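Protein MJ1225 (Methanocaldococcus jannaschii, PDB 3LFZ) binds ATP and ADP through four CBS repeats and probably senses adenine nucleotides, as the gamma subunit of AMP-activated protein kinase does. Local coordinates at residues T53-V58 against T173-G178; G188-I193 against P258-N263; I254-V259 against I269-D274. All coordinates share one frame; numbering follows the deposited sequence.

In the fold
Contacts 1 and 3 lie deep in the chain, their centres about 8 and 12 Å from its own. Contact 2, about 21 Å out, is buried along most of its length but ends near the surface. Contact 1 joins helices of the first and third CBS repeats, contact 2 strands of the third and fourth, and contact 3 is a hairpin within the fourth. Contacts 2 and 3 share strand 256-260 through Pro-258 and Val-259, and both touch one ATP; contact 1 borders a different ATP. Between the segments, contact 1 is purely apolar, contact 2 adds a weak polar link at its outer end, and contact 3 rests on backbone hydrogen bonds.

Contact 1: T53-V58 against T173-G178; sequences TSMDIV and TMVRNG. With ATP (adenosine-5'-triphosphate), chain B.
Met-55 reaches across from helix 54-63 and sets its terminal methyl against Met-174 of helix 167-177, CE lying 3.7 Å from Met-174 CB and almost as near to Met-174 SD. The two thioether chains cross at about a right angle: that of Met-174 runs extended, while that of Met-55 bends at chi2 (-71°) and again at chi3, which carries CE over to the other helix although its CB faces along the gap. One turn on, Val-58 CG1 meets Val-175 CG2 at 3.9 Å, the two valines sliding past each other in opposite directions. The crossing is steep, 118° between the short axes, and held by apolar contact; Phe-199 of helix 196-203 and Leu-182 also cover Met-174.

The first turn of helix 54-63 also holds ATP. Met-55 CB lies 3.3 Å from O5' of the nucleotide, so this residue serves both the helix packing and the ligand. Thr-53 OG1 stands 2.9 Å from the alpha-phosphate oxygen O1A, with O5' a competing acceptor for its one proton. Asp-56 takes both ribose hydroxyls, O3' on OD1 and O2' on OD2, at modelled lengths so short that their exact values are doubtful. A backbone N-H and a lysine position this carboxylate: Thr-53 N donates to Asp-56 OD2 at 2.9 Å and 168°, meeting the oxygen on its anti side, and Lys-66 forms a salt bridge with OD1. Thr-53 OG1 in turn accepts a weak bond from Met-55 N, completing a capping box at the helix start. Across the contact, helix 167-177 ends in a Schellman motif with Gly-178 as its C-prime residue, and ADP touches that glycine. A capped helix start presenting threonine to phosphate and aspartate to ribose is a characteristic part of the nucleotide site of CBS domains.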
# COMPACT_ATOMS: atom_id res chain seq x y z
N THR A 53 6.99 3.43 -1.96
CA THR A 53 5.98 2.39 -1.86
C THR A 53 5.44 2.06 -3.23
O THR A 53 5.80 2.70 -4.23
CB THR A 53 4.79 2.80 -0.94
OG1 THR A 53 3.98 3.78 -1.59
CG2 THR A 53 5.28 3.34 0.40
N SER A 54 4.57 1.05 -3.28
CA SER A 54 3.90 0.66 -4.52
C SER A 54 3.06 1.81 -5.07
O SER A 54 2.86 1.90 -6.28
CB SER A 54 3.04 -0.58 -4.31
OG SER A 54 1.96 -0.32 -3.43
N MET A 55 2.57 2.67 -4.18
CA MET A 55 1.81 3.85 -4.60
C MET A 55 2.65 4.84 -5.40
O MET A 55 2.15 5.45 -6.34
CB MET A 55 1.14 4.54 -3.41
CG MET A 55 -0.29 4.09 -3.14
SD MET A 55 -1.47 4.66 -4.38
CE MET A 55 -1.66 3.20 -5.38
N ASP A 56 3.92 4.99 -5.04
CA ASP A 56 4.84 5.82 -5.82
C ASP A 56 5.10 5.23 -7.20
O ASP A 56 5.28 5.96 -8.17
CB ASP A 56 6.16 6.00 -5.08
CG ASP A 56 5.99 6.71 -3.76
OD1 ASP A 56 5.43 7.82 -3.75
OD2 ASP A 56 6.42 6.15 -2.73
N ILE A 57 5.12 3.90 -7.28
CA ILE A 57 5.27 3.22 -8.56
C ILE A 57 4.01 3.43 -9.41
O ILE A 57 4.10 3.66 -10.61
CB ILE A 57 5.60 1.71 -8.41
CG1 ILE A 57 6.87 1.49 -7.56
CG2 ILE A 57 5.72 1.04 -9.79
CD1 ILE A 57 8.15 2.14 -8.11
N VAL A 58 2.84 3.37 -8.78
CA VAL A 58 1.57 3.59 -9.48
C VAL A 58 1.44 5.04 -10.01
O VAL A 58 0.83 5.28 -11.05
CB VAL A 58 0.37 3.15 -8.61
CG1 VAL A 58 -0.95 3.64 -9.18
CG2 VAL A 58 0.36 1.63 -8.46
N THR A 173 -7.15 7.23 -10.14
CA THR A 173 -8.10 7.12 -9.04
C THR A 173 -7.40 6.76 -7.74
O THR A 173 -7.68 7.35 -6.69
CB THR A 173 -9.18 6.06 -9.35
OG1 THR A 173 -9.74 6.30 -10.64
CG2 THR A 173 -10.29 6.09 -8.31
N MET A 174 -6.48 5.80 -7.81
CA MET A 174 -5.73 5.36 -6.63
C MET A 174 -4.89 6.49 -6.05
O MET A 174 -4.96 6.78 -4.86
CB MET A 174 -4.82 4.19 -6.98
CG MET A 174 -5.51 2.85 -7.18
SD MET A 174 -4.30 1.57 -7.58
CE MET A 174 -5.34 0.11 -7.52
N VAL A 175 -4.10 7.12 -6.92
CA VAL A 175 -3.14 8.15 -6.50
C VAL A 175 -3.85 9.42 -6.02
O VAL A 175 -3.49 9.96 -4.96
CB VAL A 175 -2.13 8.45 -7.63
CG1 VAL A 175 -1.33 9.72 -7.35
CG2 VAL A 175 -1.20 7.26 -7.84
N ARG A 176 -4.85 9.87 -6.77
CA ARG A 176 -5.60 11.07 -6.42
C ARG A 176 -6.32 10.95 -5.08
O ARG A 176 -6.35 11.91 -4.31
CB ARG A 176 -6.60 11.44 -7.52
CG ARG A 176 -5.98 11.94 -8.83
CD ARG A 176 -5.11 13.19 -8.65
NE ARG A 176 -5.80 14.26 -7.92
CZ ARG A 176 -5.19 15.32 -7.40
NH1 ARG A 176 -3.87 15.46 -7.51
NH2 ARG A 176 -5.89 16.23 -6.75
N ASN A 177 -6.90 9.79 -4.80
CA ASN A 177 -7.63 9.59 -3.56
C ASN A 177 -6.77 9.04 -2.42
O ASN A 177 -7.21 9.00 -1.27
CB ASN A 177 -8.85 8.69 -3.79
CG ASN A 177 -9.91 9.37 -4.63
OD1 ASN A 177 -10.72 10.14 -4.11
ND2 ASN A 177 -9.93 9.08 -5.92
N GLY A 178 -5.56 8.61 -2.76
CA GLY A 178 -4.65 8.01 -1.78
C GLY A 178 -5.11 6.65 -1.28
O GLY A 178 -4.83 6.28 -0.13
PG ATP B . -1.51 2.06 3.58
O1G ATP B . -2.59 2.24 2.41
O2G ATP B . -1.98 2.64 4.86
O3G ATP B . -1.33 0.45 3.69
PB ATP B . 0.43 4.17 3.20
O1B ATP B . -0.67 5.16 3.07
O2B ATP B . 1.31 4.20 4.38
O3B ATP B . -0.12 2.65 2.98
PA ATP B . 0.94 4.16 0.43
O1A ATP B . 1.59 2.94 -0.11
O2A ATP B . -0.52 4.33 0.31
O3A ATP B . 1.42 4.33 1.94
O5' ATP B . 1.68 5.41 -0.26
C5' ATP B . 1.09 6.71 -0.40
C4' ATP B . 2.18 7.79 -0.39
O4' ATP B . 2.61 7.94 0.99
C3' ATP B . 3.42 7.37 -1.20
O3' ATP B . 3.89 8.48 -1.96
C2' ATP B . 4.43 6.96 -0.12
O2' ATP B . 5.77 7.19 -0.56
C1' ATP B . 4.06 7.91 1.02
N9 ATP B . 4.46 7.38 2.34
C8 ATP B . 4.21 6.16 2.83
N7 ATP B . 4.74 6.05 4.05
C5 ATP B . 5.32 7.21 4.35
C6 ATP B . 6.01 7.69 5.45
N6 ATP B . 6.22 6.94 6.53
N1 ATP B . 6.48 8.95 5.42
C2 ATP B . 6.30 9.73 4.36
N3 ATP B . 5.64 9.30 3.30
C4 ATP B . 5.14 8.05 3.26

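Contact 2: G188-I193 against P258-N263; sequences GRLVGI and PVVDEN. With ATP (adenosine-5'-triphosphate), chain D.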
# COMPACT_ATOMS: atom_id res chain seq x y z
N GLY A 188 -23.56 -2.13 -9.36
CA GLY A 188 -23.77 -2.11 -7.91
C GLY A 188 -23.25 -3.35 -7.19
O GLY A 188 -23.28 -3.41 -5.96
N ARG A 189 -22.78 -4.33 -7.96
CA ARG A 189 -22.31 -5.60 -7.41
C ARG A 189 -20.79 -5.70 -7.39
O ARG A 189 -20.12 -5.31 -8.35
CB ARG A 189 -22.90 -6.77 -8.21
CG ARG A 189 -24.15 -7.39 -7.59
CD ARG A 189 -25.41 -6.55 -7.83
NE ARG A 189 -26.42 -6.84 -6.82
CZ ARG A 189 -27.73 -6.72 -7.00
NH1 ARG A 189 -28.23 -6.34 -8.17
NH2 ARG A 189 -28.56 -7.01 -6.00
N LEU A 190 -20.25 -6.23 -6.29
CA LEU A 190 -18.82 -6.50 -6.16
C LEU A 190 -18.42 -7.65 -7.08
O LEU A 190 -18.94 -8.76 -6.95
CB LEU A 190 -18.46 -6.86 -4.72
CG LEU A 190 -16.98 -7.13 -4.40
CD1 LEU A 190 -16.18 -5.84 -4.33
CD2 LEU A 190 -16.87 -7.89 -3.10
N VAL A 191 -17.51 -7.38 -8.01
CA VAL A 191 -17.04 -8.42 -8.91
C VAL A 191 -15.55 -8.70 -8.73
O VAL A 191 -15.00 -9.62 -9.34
CB VAL A 191 -17.36 -8.11 -10.40
CG1 VAL A 191 -18.87 -8.09 -10.63
CG2 VAL A 191 -16.73 -6.79 -10.84
N GLY A 192 -14.89 -7.90 -7.89
CA GLY A 192 -13.47 -8.09 -7.66
C GLY A 192 -12.81 -7.05 -6.79
O GLY A 192 -13.46 -6.15 -6.26
N ILE A 193 -11.51 -7.21 -6.63
CA ILE A 193 -10.67 -6.23 -5.97
C ILE A 193 -9.40 -6.03 -6.80
O ILE A 193 -8.91 -6.96 -7.45
CB ILE A 193 -10.36 -6.63 -4.49
CG1 ILE A 193 -9.90 -5.42 -3.67
CG2 ILE A 193 -9.36 -7.80 -4.42
CD1 ILE A 193 -10.04 -5.59 -2.17
N PRO A 258 -13.84 -5.25 1.33
CA PRO A 258 -15.11 -4.63 0.94
C PRO A 258 -16.25 -5.18 1.80
O PRO A 258 -16.27 -6.37 2.11
CB PRO A 258 -15.27 -5.06 -0.52
CG PRO A 258 -13.89 -5.33 -0.99
CD PRO A 258 -13.19 -5.92 0.20
N VAL A 259 -17.18 -4.31 2.19
CA VAL A 259 -18.32 -4.72 3.02
C VAL A 259 -19.54 -4.93 2.13
O VAL A 259 -19.99 -4.01 1.45
CB VAL A 259 -18.62 -3.69 4.14
CG1 VAL A 259 -19.86 -4.10 4.94
CG2 VAL A 259 -17.42 -3.54 5.07
N VAL A 260 -20.07 -6.16 2.14
CA VAL A 260 -21.13 -6.52 1.19
C VAL A 260 -22.45 -7.05 1.77
O VAL A 260 -22.49 -7.70 2.82
CB VAL A 260 -20.65 -7.53 0.10
CG1 VAL A 260 -19.51 -6.94 -0.73
CG2 VAL A 260 -20.25 -8.87 0.72
N ASP A 261 -23.51 -6.71 1.04
CA ASP A 261 -24.79 -7.43 1.01
C ASP A 261 -24.61 -8.94 0.91
O ASP A 261 -23.57 -9.43 0.46
CB ASP A 261 -25.53 -7.00 -0.25
CG ASP A 261 -26.79 -6.22 0.02
OD1 ASP A 261 -27.72 -6.29 -0.82
OD2 ASP A 261 -26.87 -5.52 1.05
N GLU A 262 -25.66 -9.67 1.30
CA GLU A 262 -25.79 -11.08 0.93
C GLU A 262 -26.00 -11.17 -0.59
O GLU A 262 -25.75 -12.21 -1.20
CB GLU A 262 -26.95 -11.74 1.69
CG GLU A 262 -27.00 -13.27 1.61
CD GLU A 262 -26.64 -13.97 2.92
OE1 GLU A 262 -25.53 -13.73 3.46
OE2 GLU A 262 -27.46 -14.77 3.40
N ASN A 263 -26.46 -10.07 -1.19
CA ASN A 263 -26.57 -9.94 -2.64
C ASN A 263 -25.34 -9.32 -3.31
O ASN A 263 -25.36 -9.03 -4.51
CB ASN A 263 -27.83 -9.16 -3.03
CG ASN A 263 -29.07 -10.03 -3.09
OD1 ASN A 263 -29.55 -10.53 -2.07
ND2 ASN A 263 -29.60 -10.22 -4.30
PG ATP D . 0.45 -5.67 2.33
O1G ATP D . 0.61 -4.06 2.48
O2G ATP D . 1.09 -6.17 1.10
O3G ATP D . 1.19 -6.24 3.64
PB ATP D . -2.20 -5.13 1.71
O1B ATP D . -3.34 -4.92 2.62
O2B ATP D . -1.49 -3.95 1.17
O3B ATP D . -1.12 -6.06 2.43
PA ATP D . -2.11 -5.67 -1.02
O1A ATP D . -2.68 -4.40 -1.52
O2A ATP D . -0.64 -5.83 -0.97
O3A ATP D . -2.72 -5.98 0.44
O5' ATP D . -2.73 -6.87 -1.88
C5' ATP D . -1.98 -8.08 -2.13
C4' ATP D . -2.84 -9.06 -2.95
O4' ATP D . -4.01 -9.42 -2.16
C3' ATP D . -3.34 -8.34 -4.21
O3' ATP D . -3.25 -9.23 -5.33
C2' ATP D . -4.80 -8.03 -3.90
O2' ATP D . -5.60 -8.05 -5.09
C1' ATP D . -5.19 -9.17 -2.95
N9 ATP D . -6.25 -8.71 -2.01
C8 ATP D . -6.25 -7.58 -1.30
N7 ATP D . -7.36 -7.51 -0.57
C5 ATP D . -8.08 -8.61 -0.81
C6 ATP D . -9.30 -9.08 -0.35
N6 ATP D . -10.01 -8.38 0.53
N1 ATP D . -9.75 -10.27 -0.81
C2 ATP D . -9.05 -10.98 -1.68
N3 ATP D . -7.89 -10.55 -2.14
C4 ATP D . -7.37 -9.37 -1.72
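Leu-190 projects from strand 189-195 toward strand 256-260 and meets it with CB and both methyls. Its CB already lies 4.1 Å from Val-260 CG1. CG then stands anti to the backbone N (chi1 -178°), sending both methyls across to the other strand, where they divide the work. CD1 rests against the proline ring, 4.0 Å from Pro-258 CB, with CG of that ring scarcely farther. CD2 makes the tighter approach, 3.7 Å to Val-260 CG1, and also lies 4.2 Å from Pro-258 CB. The leucine crosses both Pro-258 and Val-260 at about a right angle.

Farther along the same strand, Ile-193 CD1 touches the ring at CG and also at CD, 4.0 Å from Pro-258 CD, while the same methyl comes within 3.7 Å of N7 of the ATP adenine. Pro-258 therefore touches both the leucine and the isoleucine, and the isoleucine joins this apolar seam to the base. At the exposed end the chemistry turns polar: Arg-189 NE gives a weak bond of 3.4 Å and 147° to Asn-263 O, which lies at the guanidinium edge, near its plane, and the two side chains lie side by side, pointing the same way.

The strand axes stay 8.9 Å apart, too far for these strands to pair, so they meet mainly through side chains, though the backbone of Leu-190 bonds to that of Leu-264. Strand 189-195 pairs with strand 181-186, where Val-191 and Gly-192 face Val-184 in a classic beta bulge; strand 256-260 pairs with strand 266-271. Pro-183 of the first hairpin and Ile-266 of the second close round Leu-190.

Contact 3: I254-V259 against I269-D274; sequences IGALPV and IITEKD. With ADP (adenosine-5'-diphosphate), chain C; ATP (adenosine-5'-triphosphate), chain D.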
# COMPACT_ATOMS: atom_id res chain seq x y z
N ILE A 254 -3.80 -9.00 4.70
CA ILE A 254 -4.76 -8.27 3.89
C ILE A 254 -5.14 -7.03 4.68
O ILE A 254 -5.38 -7.11 5.88
CB ILE A 254 -6.00 -9.14 3.56
CG1 ILE A 254 -5.65 -10.13 2.44
CG2 ILE A 254 -7.20 -8.29 3.17
CD1 ILE A 254 -6.58 -11.31 2.36
N GLY A 255 -5.17 -5.89 4.00
CA GLY A 255 -5.39 -4.63 4.68
C GLY A 255 -6.78 -4.08 4.54
O GLY A 255 -7.15 -3.17 5.28
N ALA A 256 -7.56 -4.62 3.60
CA ALA A 256 -8.88 -4.06 3.28
C ALA A 256 -9.90 -5.11 2.85
O ALA A 256 -9.62 -5.95 1.99
CB ALA A 256 -8.74 -2.99 2.21
N LEU A 257 -11.09 -5.04 3.44
CA LEU A 257 -12.19 -5.91 3.04
C LEU A 257 -13.40 -5.08 2.60
O LEU A 257 -13.92 -4.29 3.38
CB LEU A 257 -12.59 -6.85 4.20
CG LEU A 257 -11.69 -8.02 4.62
CD1 LEU A 257 -10.39 -7.56 5.27
CD2 LEU A 257 -12.45 -8.93 5.57
N PRO A 258 -13.84 -5.25 1.33
CA PRO A 258 -15.11 -4.63 0.94
C PRO A 258 -16.25 -5.18 1.80
O PRO A 258 -16.27 -6.37 2.11
CB PRO A 258 -15.27 -5.06 -0.52
CG PRO A 258 -13.89 -5.33 -0.99
CD PRO A 258 -13.19 -5.92 0.20
N VAL A 259 -17.18 -4.31 2.19
CA VAL A 259 -18.32 -4.72 3.02
C VAL A 259 -19.54 -4.93 2.13
O VAL A 259 -19.99 -4.01 1.45
CB VAL A 259 -18.62 -3.69 4.14
CG1 VAL A 259 -19.86 -4.10 4.94
CG2 VAL A 259 -17.42 -3.54 5.07
N ILE A 269 -16.37 -0.20 2.91
CA ILE A 269 -15.07 -0.85 2.93
C ILE A 269 -14.52 -0.63 4.34
O ILE A 269 -14.80 0.39 4.96
CB ILE A 269 -14.11 -0.27 1.84
CG1 ILE A 269 -12.80 -1.07 1.76
CG2 ILE A 269 -13.85 1.24 2.06
CD1 ILE A 269 -12.02 -0.87 0.48
N ILE A 270 -13.79 -1.61 4.85
CA ILE A 270 -13.11 -1.48 6.14
C ILE A 270 -11.65 -1.89 5.99
O ILE A 270 -11.34 -2.89 5.33
CB ILE A 270 -13.83 -2.28 7.28
CG1 ILE A 270 -13.14 -2.04 8.63
CG2 ILE A 270 -13.93 -3.77 6.93
CD1 ILE A 270 -13.96 -2.45 9.85
N THR A 271 -10.75 -1.11 6.58
CA THR A 271 -9.33 -1.34 6.41
C THR A 271 -8.63 -1.37 7.77
O THR A 271 -9.27 -1.14 8.80
CB THR A 271 -8.67 -0.27 5.49
OG1 THR A 271 -8.50 0.96 6.20
CG2 THR A 271 -9.51 -0.01 4.23
N GLU A 272 -7.34 -1.67 7.75
CA GLU A 272 -6.54 -1.73 8.97
C GLU A 272 -6.55 -0.41 9.74
O GLU A 272 -6.52 -0.42 10.97
CB GLU A 272 -5.09 -2.09 8.65
CG GLU A 272 -4.92 -3.43 7.97
CD GLU A 272 -3.47 -3.76 7.71
OE1 GLU A 272 -2.74 -2.91 7.16
OE2 GLU A 272 -3.06 -4.88 8.07
N LYS A 273 -6.57 0.71 9.02
CA LYS A 273 -6.63 2.01 9.66
C LYS A 273 -7.93 2.18 10.44
O LYS A 273 -7.93 2.72 11.55
CB LYS A 273 -6.45 3.16 8.67
CG LYS A 273 -6.06 4.49 9.34
CD LYS A 273 -5.95 5.65 8.35
CE LYS A 273 -4.83 5.44 7.33
NZ LYS A 273 -3.51 5.15 7.96
N ASP A 274 -9.03 1.71 9.85
CA ASP A 274 -10.33 1.75 10.53
C ASP A 274 -10.30 0.94 11.80
O ASP A 274 -10.66 1.44 12.87
CB ASP A 274 -11.44 1.24 9.61
CG ASP A 274 -11.59 2.07 8.36
OD1 ASP A 274 -11.49 3.31 8.46
OD2 ASP A 274 -11.81 1.47 7.29
PB ADP C . -6.00 1.92 1.59
O1B ADP C . -5.63 0.67 2.29
O2B ADP C . -6.95 1.64 0.29
O3B ADP C . -4.76 2.81 1.04
PA ADP C . -6.31 3.16 4.05
O1A ADP C . -6.11 1.91 4.84
O2A ADP C . -4.98 4.09 3.92
O3A ADP C . -6.82 2.88 2.55
O5' ADP C . -7.55 3.93 4.68
C5' ADP C . -7.70 5.32 4.93
C4' ADP C . -9.22 5.60 5.01
O4' ADP C . -9.73 5.60 3.65
C3' ADP C . -9.98 4.50 5.77
O3' ADP C . -11.06 5.07 6.52
C2' ADP C . -10.53 3.61 4.65
O2' ADP C . -11.72 2.94 5.04
C1' ADP C . -10.80 4.62 3.54
N9 ADP C . -10.75 3.94 2.21
C8 ADP C . -9.87 3.02 1.81
N7 ADP C . -10.15 2.63 0.57
C5 ADP C . -11.21 3.31 0.16
C6 ADP C . -11.95 3.34 -1.02
N6 ADP C . -11.62 2.57 -2.05
N1 ADP C . -13.00 4.18 -1.10
C2 ADP C . -13.33 4.96 -0.08
N3 ADP C . -12.65 4.95 1.06
C4 ADP C . -11.59 4.14 1.21
PG ATP D . 0.45 -5.67 2.33
O1G ATP D . 0.61 -4.06 2.48
O2G ATP D . 1.09 -6.17 1.10
O3G ATP D . 1.19 -6.24 3.64
PB ATP D . -2.20 -5.13 1.71
O1B ATP D . -3.34 -4.92 2.62
O2B ATP D . -1.49 -3.95 1.17
O3B ATP D . -1.12 -6.06 2.43
PA ATP D . -2.11 -5.67 -1.02
O1A ATP D . -2.68 -4.40 -1.52
O2A ATP D . -0.64 -5.83 -0.97
O3A ATP D . -2.72 -5.98 0.44
O5' ATP D . -2.73 -6.87 -1.88
C5' ATP D . -1.98 -8.08 -2.13
C4' ATP D . -2.84 -9.06 -2.95
O4' ATP D . -4.01 -9.42 -2.16
C3' ATP D . -3.34 -8.34 -4.21
O3' ATP D . -3.25 -9.23 -5.33
C2' ATP D . -4.80 -8.03 -3.90
O2' ATP D . -5.60 -8.05 -5.09
C1' ATP D . -5.19 -9.17 -2.95
N9 ATP D . -6.25 -8.71 -2.01
C8 ATP D . -6.25 -7.58 -1.30
N7 ATP D . -7.36 -7.51 -0.57
C5 ATP D . -8.08 -8.61 -0.81
C6 ATP D . -9.30 -9.08 -0.35
N6 ATP D . -10.01 -8.38 0.53
N1 ATP D . -9.75 -10.27 -0.81
C2 ATP D . -9.05 -10.98 -1.68
N3 ATP D . -7.89 -10.55 -2.14
C4 ATP D . -7.37 -9.37 -1.72
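Leu-257 and Ile-270 form the hydrogen-bonded antiparallel pair of the beta hairpin 256-260/266-271, a core element of a CBS domain. Leu-257 N donates to Ile-270 O at 2.9 Å, and Ile-270 N returns a bond to Leu-257 O at 3.1 Å. Beyond this pair, Glu-272 N donates to Gly-255 O at 2.9 Å, so one further backbone bond ties the loop before the strand to the first residue of helix 272-275. The chain of Glu-272 lies over Gly-255, its CG against CA of the glycine, and its OE2 is held in a salt bridge by Arg-134.

The hairpin serves two nucleotides. From strand 256-260, Ala-256 O accepts from N6 of ATP at 2.9 Å. From strand 266-271 and the helix start, Ile-269 CG2 packs against the adenine of ADP, and Thr-271 OG1 donates to the ADP alpha-phosphate oxygen O1A at 2.9 Å. That hydroxyl, placed between the backbone N and the carbonyl carbon (chi1 77°), also accepts a weak bond from Lys-273 N. Asp-274 completes the capping box: its OD2 accepts from Thr-271 N at 2.9 Å on the anti side, and the same oxygen takes ADP O2' at 2.7 Å while OD1 takes O3'. OD1 has a further partner in Lys-277. Replacing Asp-274 by alanine is likely to leave both ribose hydroxyls and Thr-271 N without this acceptor, and Lys-277 short of one countercharge. One short turn thus caps its helix and grips part of the ADP phosphate and ribose, as in other CBS nucleotide sites. Thr-271 CG2 sits between Ala-256 CB, 3.7 Å away, and ADP O2'.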